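Local coordinates for DNA replication and repair protein RecF (Caldanaerobacter subterraneus subsp. tengcongensis, PDB 5Z69) that binds ATP, probably binds single-stranded, linear DNA, and probably acts as an ABC-type ATPase switch in recombinational DNA repair by the RecFOR pathway, at residues A[142-147]-A[205-210]; A[163-168]-A[187-192]; A[199-204]-A[238-243]. All coordinates share one frame; numbering follows the deposited sequence. Where two conformers were deposited one is given.

Contact 1 (A[142-147]-A[205-210]); sequences KYLDAC and NNYLEK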
# COMPACT_ATOMS: atom_id res chain seq x y z
N LYS A 142 10.24 -2.36 11.72
CA LYS A 142 11.24 -2.53 12.77
C LYS A 142 12.31 -3.52 12.30
O LYS A 142 13.50 -3.31 12.54
CB LYS A 142 10.59 -3.00 14.08
CG LYS A 142 11.61 -3.52 15.13
CD LYS A 142 10.99 -3.89 16.49
CE LYS A 142 12.08 -4.28 17.50
NZ LYS A 142 11.54 -4.85 18.78
N TYR A 143 11.88 -4.57 11.58
CA TYR A 143 12.77 -5.61 11.09
C TYR A 143 13.73 -5.07 10.03
O TYR A 143 14.94 -5.32 10.07
CB TYR A 143 11.96 -6.78 10.51
CG TYR A 143 12.82 -7.80 9.81
CD1 TYR A 143 12.85 -7.89 8.42
CD2 TYR A 143 13.65 -8.64 10.55
CE1 TYR A 143 13.68 -8.83 7.78
CE2 TYR A 143 14.49 -9.58 9.92
CZ TYR A 143 14.50 -9.67 8.55
OH TYR A 143 15.34 -10.59 7.95
N LEU A 144 13.17 -4.34 9.08
CA LEU A 144 13.94 -3.71 8.03
C LEU A 144 14.98 -2.70 8.57
O LEU A 144 16.11 -2.65 8.10
CB LEU A 144 12.99 -3.01 7.06
CG LEU A 144 13.65 -2.34 5.85
CD1 LEU A 144 14.41 -3.35 5.03
CD2 LEU A 144 12.58 -1.65 5.00
N ASP A 145 14.57 -1.87 9.53
CA ASP A 145 15.47 -0.88 10.12
C ASP A 145 16.66 -1.56 10.82
O ASP A 145 17.78 -1.08 10.76
CB ASP A 145 14.72 -0.01 11.14
CG ASP A 145 13.90 1.09 10.49
OD1 ASP A 145 14.20 1.49 9.34
OD2 ASP A 145 12.99 1.59 11.17
N ALA A 146 16.38 -2.67 11.49
CA ALA A 146 17.42 -3.41 12.23
C ALA A 146 18.37 -4.13 11.29
O ALA A 146 19.58 -4.11 11.50
CB ALA A 146 16.79 -4.40 13.20
N CYS A 147 17.83 -4.77 10.25
CA CYS A 147 18.67 -5.41 9.25
C CYS A 147 19.64 -4.42 8.63
O CYS A 147 20.85 -4.68 8.52
CB CYS A 147 17.83 -6.04 8.14
SG CYS A 147 16.92 -7.48 8.69
N ASN A 205 15.10 1.09 -0.19
CA ASN A 205 14.88 0.55 -1.53
C ASN A 205 16.04 -0.32 -1.98
O ASN A 205 15.84 -1.42 -2.50
CB ASN A 205 14.67 1.66 -2.56
CG ASN A 205 14.16 1.13 -3.90
OD1 ASN A 205 13.04 0.65 -4.01
ND2 ASN A 205 15.01 1.20 -4.91
N ASN A 206 17.26 0.18 -1.79
CA ASN A 206 18.45 -0.61 -2.11
C ASN A 206 18.42 -1.98 -1.43
O ASN A 206 18.75 -3.00 -2.04
CB ASN A 206 19.73 0.12 -1.71
CG ASN A 206 19.90 1.46 -2.41
OD1 ASN A 206 20.51 2.38 -1.86
ND2 ASN A 206 19.36 1.58 -3.62
N TYR A 207 18.02 -2.00 -0.16
CA TYR A 207 18.02 -3.25 0.60
C TYR A 207 16.88 -4.16 0.13
O TYR A 207 17.06 -5.37 -0.01
CB TYR A 207 17.89 -2.99 2.13
CG TYR A 207 18.00 -4.26 2.93
CD1 TYR A 207 19.23 -4.67 3.47
CD2 TYR A 207 16.89 -5.06 3.16
CE1 TYR A 207 19.33 -5.85 4.20
CE2 TYR A 207 16.98 -6.24 3.89
CZ TYR A 207 18.22 -6.62 4.41
OH TYR A 207 18.34 -7.80 5.12
N LEU A 208 15.71 -3.58 -0.10
CA LEU A 208 14.56 -4.35 -0.53
C LEU A 208 14.81 -4.98 -1.93
O LEU A 208 14.39 -6.12 -2.17
CB LEU A 208 13.31 -3.49 -0.51
CG LEU A 208 12.80 -3.19 0.91
CD1 LEU A 208 11.72 -2.18 0.82
CD2 LEU A 208 12.29 -4.42 1.65
N GLU A 209 15.49 -4.24 -2.81
CA GLU A 209 15.99 -4.79 -4.08
C GLU A 209 16.80 -6.04 -3.84
O GLU A 209 16.52 -7.08 -4.42
CB GLU A 209 16.91 -3.80 -4.80
CG GLU A 209 16.22 -2.70 -5.62
CD GLU A 209 17.23 -1.97 -6.50
OE1 GLU A 209 17.34 -0.73 -6.38
OE2 GLU A 209 17.90 -2.66 -7.31
N LYS A 210 17.82 -5.93 -2.99
CA LYS A 210 18.65 -7.09 -2.66
C LYS A 210 17.83 -8.18 -1.99
O LYS A 210 18.01 -9.36 -2.28
CB LYS A 210 19.81 -6.69 -1.77
CG LYS A 210 20.80 -5.81 -2.47
CD LYS A 210 21.84 -5.25 -1.51
CE LYS A 210 22.92 -4.50 -2.27
NZ LYS A 210 23.73 -3.65 -1.37
O HOH W 1 16.16 -9.51 5.53
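Leu144 and Tyr207 meet where helix 137-151 crosses the long helix 186-222, a buried helix-helix crossing in the helical part of RecF, a member of the P-loop NTPase superfamily. The local axes are nearly perpendicular, 96° apart, and come no closer than 11.0 Å, and the contact is made through side chains. The two chief ones slide past each other in opposite directions: Leu144 reaches toward helix 186-222 with one methyl, while the Tyr207 ring runs back toward Cys147. Leu144 CD1 lies 3.5 Å from Tyr207 CD2, approaching the ring obliquely. The same methyl also touches Leu208 CD2 at 4.1 Å, so it sits between two side chains from successive positions of helix 186-222. With CG anti to the backbone N (chi1 -176°), Tyr207 sends its phenol end across the gap to Cys147, whose CB is 3.8 Å from Tyr207 CZ. Cys147 SG, for its part, lies 3.3 Å above one face of the Tyr143 ring, displaced toward the rim. Leu301 and Lys302 of helix 291-313 also touch Tyr143, while Ile308 of that helix packs on Tyr207. No direct hydrogen bond joins the two segments, yet the phenols are linked through water: one molecule lies in the plane of the Tyr207 ring, at its edge, 2.8 Å from Tyr207 OH, and donates a hydrogen bond to Tyr143 OH, also at 2.8 Å, while Glu305 OE1 provides that phenol with a second partner.

Contact 2 (A[163-168]-A[187-192]); sequences NKTLSN and EIFDEK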
# COMPACT_ATOMS: atom_id res chain seq x y z
N ASN A 163 14.39 10.23 13.67
CA ASN A 163 13.47 10.02 14.79
C ASN A 163 13.52 11.19 15.76
O ASN A 163 12.51 11.52 16.40
CB ASN A 163 13.78 8.73 15.54
CG ASN A 163 13.47 7.49 14.74
OD1 ASN A 163 12.81 7.55 13.71
ND2 ASN A 163 13.96 6.35 15.23
N LYS A 164 14.70 11.80 15.87
CA LYS A 164 14.90 12.95 16.75
C LYS A 164 14.13 14.16 16.23
O LYS A 164 13.41 14.82 16.98
CB LYS A 164 16.40 13.29 16.85
CG LYS A 164 16.74 14.36 17.86
CD LYS A 164 18.25 14.32 18.18
N THR A 165 14.27 14.43 14.94
CA THR A 165 13.54 15.52 14.29
C THR A 165 12.03 15.27 14.30
O THR A 165 11.23 16.18 14.50
CB THR A 165 14.02 15.70 12.85
OG1 THR A 165 15.42 16.00 12.87
CG2 THR A 165 13.29 16.83 12.17
N LEU A 166 11.64 14.03 14.08
CA LEU A 166 10.23 13.67 14.15
C LEU A 166 9.67 13.97 15.54
O LEU A 166 8.59 14.57 15.67
CB LEU A 166 10.06 12.20 13.81
CG LEU A 166 8.63 11.68 13.93
CD1 LEU A 166 7.74 12.41 12.92
CD2 LEU A 166 8.56 10.17 13.69
N SER A 167 10.41 13.56 16.57
CA SER A 167 9.98 13.80 17.94
C SER A 167 9.82 15.29 18.22
O SER A 167 8.85 15.71 18.85
CB SER A 167 10.96 13.18 18.94
OG SER A 167 10.53 13.46 20.27
N ASN A 168 10.79 16.08 17.75
CA ASN A 168 10.71 17.53 17.87
C ASN A 168 9.49 18.09 17.15
O ASN A 168 8.80 18.97 17.67
CB ASN A 168 11.97 18.20 17.33
CG ASN A 168 13.20 17.92 18.20
OD1 ASN A 168 13.08 17.55 19.37
ND2 ASN A 168 14.39 18.10 17.62
N GLU A 187 7.85 24.56 9.11
CA GLU A 187 8.48 24.49 7.80
C GLU A 187 9.89 23.94 7.90
O GLU A 187 10.29 23.06 7.14
CB GLU A 187 8.52 25.85 7.13
CG GLU A 187 9.24 25.84 5.79
CD GLU A 187 9.58 27.22 5.29
OE1 GLU A 187 8.69 28.10 5.30
OE2 GLU A 187 10.75 27.44 4.88
N ILE A 188 10.64 24.45 8.86
CA ILE A 188 12.07 24.16 8.92
C ILE A 188 12.26 22.69 9.30
O ILE A 188 13.10 22.00 8.73
CB ILE A 188 12.80 25.10 9.89
CG1 ILE A 188 12.50 26.58 9.56
CG2 ILE A 188 14.28 24.87 9.78
CD1 ILE A 188 11.13 27.16 10.06
N PHE A 189 11.45 22.21 10.24
CA PHE A 189 11.43 20.79 10.58
C PHE A 189 10.98 19.93 9.41
O PHE A 189 11.51 18.83 9.22
CB PHE A 189 10.53 20.55 11.79
CG PHE A 189 11.12 21.07 13.06
CD1 PHE A 189 12.11 20.35 13.73
CD2 PHE A 189 10.75 22.30 13.56
CE1 PHE A 189 12.68 20.83 14.89
CE2 PHE A 189 11.32 22.79 14.72
CZ PHE A 189 12.28 22.05 15.38
N ASP A 190 10.02 20.44 8.64
CA ASP A 190 9.51 19.74 7.48
C ASP A 190 10.62 19.48 6.48
O ASP A 190 10.76 18.37 5.95
CB ASP A 190 8.39 20.54 6.80
CG ASP A 190 7.04 20.39 7.50
OD1 ASP A 190 6.07 21.02 7.03
OD2 ASP A 190 6.94 19.65 8.50
N GLU A 191 11.39 20.53 6.21
CA GLU A 191 12.50 20.46 5.27
C GLU A 191 13.48 19.38 5.71
O GLU A 191 13.95 18.58 4.90
CB GLU A 191 13.21 21.81 5.17
CG GLU A 191 12.29 22.96 4.78
CD GLU A 191 13.00 24.31 4.71
OE1 GLU A 191 12.86 25.00 3.67
OE2 GLU A 191 13.69 24.68 5.68
N LYS A 192 13.76 19.34 7.01
CA LYS A 192 14.75 18.41 7.55
C LYS A 192 14.23 16.98 7.45
O LYS A 192 14.97 16.07 7.05
CB LYS A 192 15.08 18.75 9.01
CG LYS A 192 16.30 17.97 9.54
CD LYS A 192 16.70 18.40 10.93
CE LYS A 192 17.88 17.55 11.43
NZ LYS A 192 18.48 18.14 12.65
O HOH W 2 15.97 18.65 14.58
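Thr165 faces Phe189 and Lys192 where helix 153-177 packs against the start of helix 186-222, two helices consecutive in the chain that form an antiparallel helical hairpin. Their local axes are 9.9 Å apart at closest approach, with N-to-C directions 156° apart, and the nearest CA pair is Thr165 with Phe189 at 6.8 Å. At Thr165 the two branches divide the work. Its methyl, placed anti to the backbone N while OG1 has chi1 -59°, lies at the edge of the Phe189 ring, near the ring plane, with CG2 4.0 Å from Phe189 CD1. Its hydroxyl meets the lysine chain instead: Thr165 OG1 is 3.2 Å from Lys192 CE, as the extended aliphatic chain passes obliquely across it. Thr165 OG1 is also hydrogen-bonded to the backbone oxygen of Gln161, one turn earlier. One turn further on, Asn168 rests its CB against the aromatic ring, 3.7 Å from Phe189 CE1. Its amide adds a weak 3.5 Å hydrogen bond from ND2 to a water, which also accepts one from Lys192 NZ at 3.2 Å and is bonded to Thr165 OG1. The ammonium has a direct partner too, Gln161 OE1. This water and Gln161 thus link the two helices by hydrogen bonds, although none joins the paired segments directly. The chemistry implies a mixed seam: the ring and the lysine methylenes supply contact area, whereas the ammonium N-H groups are accepted by a water and by the amide oxygen of Gln161, with no carboxylate of either segment bonded to it.

Contact 3 (A[199-204]-A[238-243]); sequences RIIKVR and KEVHEE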
# COMPACT_ATOMS: atom_id res chain seq x y z
N ARG A 199 16.80 10.15 2.14
CA ARG A 199 17.97 9.27 2.27
C ARG A 199 17.57 7.87 2.76
O ARG A 199 18.07 6.86 2.27
CB ARG A 199 18.99 9.89 3.19
CG ARG A 199 19.72 11.03 2.54
CD ARG A 199 21.09 11.17 3.15
NE ARG A 199 21.02 11.68 4.50
CZ ARG A 199 21.03 12.98 4.79
NH1 ARG A 199 21.10 13.86 3.81
NH2 ARG A 199 20.97 13.38 6.06
N ILE A 200 16.64 7.83 3.70
CA ILE A 200 16.19 6.58 4.29
C ILE A 200 15.41 5.74 3.26
O ILE A 200 15.64 4.53 3.14
CB ILE A 200 15.34 6.88 5.54
CG1 ILE A 200 16.27 7.16 6.74
CG2 ILE A 200 14.38 5.74 5.86
CD1 ILE A 200 15.61 8.00 7.82
N ILE A 201 14.51 6.38 2.53
CA ILE A 201 13.77 5.68 1.49
C ILE A 201 14.73 5.09 0.47
O ILE A 201 14.61 3.92 0.09
CB ILE A 201 12.77 6.63 0.78
CG1 ILE A 201 11.56 6.84 1.69
CG2 ILE A 201 12.34 6.07 -0.58
CD1 ILE A 201 10.78 8.10 1.38
N LYS A 202 15.73 5.88 0.07
CA LYS A 202 16.69 5.41 -0.92
C LYS A 202 17.41 4.15 -0.46
O LYS A 202 17.54 3.18 -1.21
CB LYS A 202 17.72 6.51 -1.23
CG LYS A 202 18.68 6.10 -2.34
CD LYS A 202 20.10 6.57 -2.09
CE LYS A 202 20.79 5.74 -1.01
NZ LYS A 202 22.22 6.11 -0.79
N VAL A 203 17.87 4.14 0.79
CA VAL A 203 18.59 2.98 1.28
C VAL A 203 17.66 1.79 1.51
O VAL A 203 18.03 0.64 1.24
CB VAL A 203 19.34 3.30 2.58
CG1 VAL A 203 19.93 2.02 3.19
CG2 VAL A 203 20.41 4.34 2.31
N ARG A 204 16.46 2.06 2.02
CA ARG A 204 15.49 0.98 2.20
C ARG A 204 15.20 0.30 0.87
O ARG A 204 15.08 -0.93 0.82
CB ARG A 204 14.19 1.49 2.81
CG ARG A 204 14.25 1.75 4.31
CD ARG A 204 12.88 2.19 4.83
NE ARG A 204 12.94 2.38 6.27
CZ ARG A 204 11.92 2.79 7.01
NH1 ARG A 204 10.75 3.07 6.45
NH2 ARG A 204 12.09 2.93 8.32
N LYS A 238 6.72 4.85 -7.24
CA LYS A 238 6.67 3.41 -7.55
C LYS A 238 8.03 2.85 -7.97
O LYS A 238 8.26 1.64 -7.88
CB LYS A 238 5.62 3.11 -8.64
CG LYS A 238 4.74 1.88 -8.34
CD LYS A 238 4.33 1.15 -9.61
CE LYS A 238 3.75 2.11 -10.64
NZ LYS A 238 3.53 1.45 -11.97
N GLU A 239 8.92 3.74 -8.41
CA GLU A 239 10.31 3.41 -8.76
C GLU A 239 11.29 4.49 -8.26
O GLU A 239 11.38 5.54 -8.87
CB GLU A 239 10.41 3.24 -10.28
N VAL A 240 12.03 4.25 -7.17
CA VAL A 240 12.70 5.33 -6.43
C VAL A 240 14.19 5.47 -6.81
O VAL A 240 14.96 4.51 -6.73
CB VAL A 240 12.48 5.14 -4.84
CG1 VAL A 240 11.10 4.46 -4.47
CG2 VAL A 240 13.63 4.43 -4.15
N HIS A 241 14.61 6.64 -7.31
CA HIS A 241 16.06 6.85 -7.49
C HIS A 241 16.51 8.30 -7.35
O HIS A 241 17.44 8.58 -6.58
CB HIS A 241 16.55 6.31 -8.85
CG HIS A 241 15.45 5.94 -9.80
ND1 HIS A 241 14.35 6.74 -10.00
CD2 HIS A 241 15.31 4.88 -10.62
CE1 HIS A 241 13.57 6.18 -10.91
NE2 HIS A 241 14.13 5.05 -11.30
N GLU A 242 15.90 9.22 -8.09
CA GLU A 242 16.17 10.64 -7.92
C GLU A 242 15.82 11.03 -6.50
O GLU A 242 14.65 11.04 -6.14
CB GLU A 242 15.36 11.49 -8.91
CG GLU A 242 15.09 10.84 -10.26
CD GLU A 242 16.31 10.80 -11.14
OE1 GLU A 242 17.31 11.45 -10.79
OE2 GLU A 242 16.26 10.13 -12.19
N GLU A 243 16.83 11.31 -5.70
CA GLU A 243 16.63 11.65 -4.31
C GLU A 243 16.01 13.03 -4.21
O GLU A 243 15.26 13.33 -3.28
CB GLU A 243 17.96 11.58 -3.55
CG GLU A 243 17.81 11.57 -2.05
CD GLU A 243 19.14 11.26 -1.35
OE1 GLU A 243 19.52 12.02 -0.43
OE2 GLU A 243 19.79 10.27 -1.73
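A helix-to-loop contact at the protein surface brings 199-204, midway along helix 186-222, against 238-243, the connection that follows strand 227-232 and leads into helix 243-256. The backbones approach most closely at Lys202 and His241, whose CA atoms are 6.8 Å apart, and the side chains meet in two patches. The apolar patch is small: Ile201 and Val240 cross at about a right angle, methyl to methyl, with Ile201 CG2 4.1 Å from Val240 CG2. Ile246 of helix 243-256 touches both residues, which ties the patch to the following helix. The second patch centres on Glu243, the first residue of that helix. A chi1 of -166° and an extended chain beyond CG carry its carboxylate out to the two basic chains, one oxygen to each. The contacts are made by methylenes: Glu243 OE1 is 3.1 Å from Arg199 CG, and Glu243 OE2 is 3.7 Å from Lys202 CD. No salt bridge forms, because the charged ends stay farther off, Arg199 NH1 being 4.9 Å from Glu243 OE1 and Lys202 NZ equally distant from Glu243 OE2. The guanidinium and carboxylate planes are turned 64° apart. Arg199 makes a cation-pi contact with Tyr196 and has long, weak ion pairs with Asp158 and Glu195. The chemistry implies that Glu243 rests its carboxylate oxygens against the methylenes of Arg199 and Lys202, while the two nearby positive charges, that of Arg199 shared with other acids, may favour its ionised form through space without bonding it directly.

All three contacts use helix 186-222, at different places along its length. Contact 1 is the buried one, nearest the chain centre, and joins apolar side chains, with a bound water between phenols. Contact 2 is partly buried, about 23 Å from contact 1 between centres, and mixes an aromatic edge with lysine methylenes and water. Contact 3 lies at the surface and sets charged residues beside a small apolar patch. Contacts 1 and 3 touch directly: Asp145 OD1 forms a 2.8 Å salt bridge with Arg204 NH2, and Asn205 packs on Val240. Contact 2 touches neither, though its helix 153-177 follows that of contact 1 and packs on 199-204.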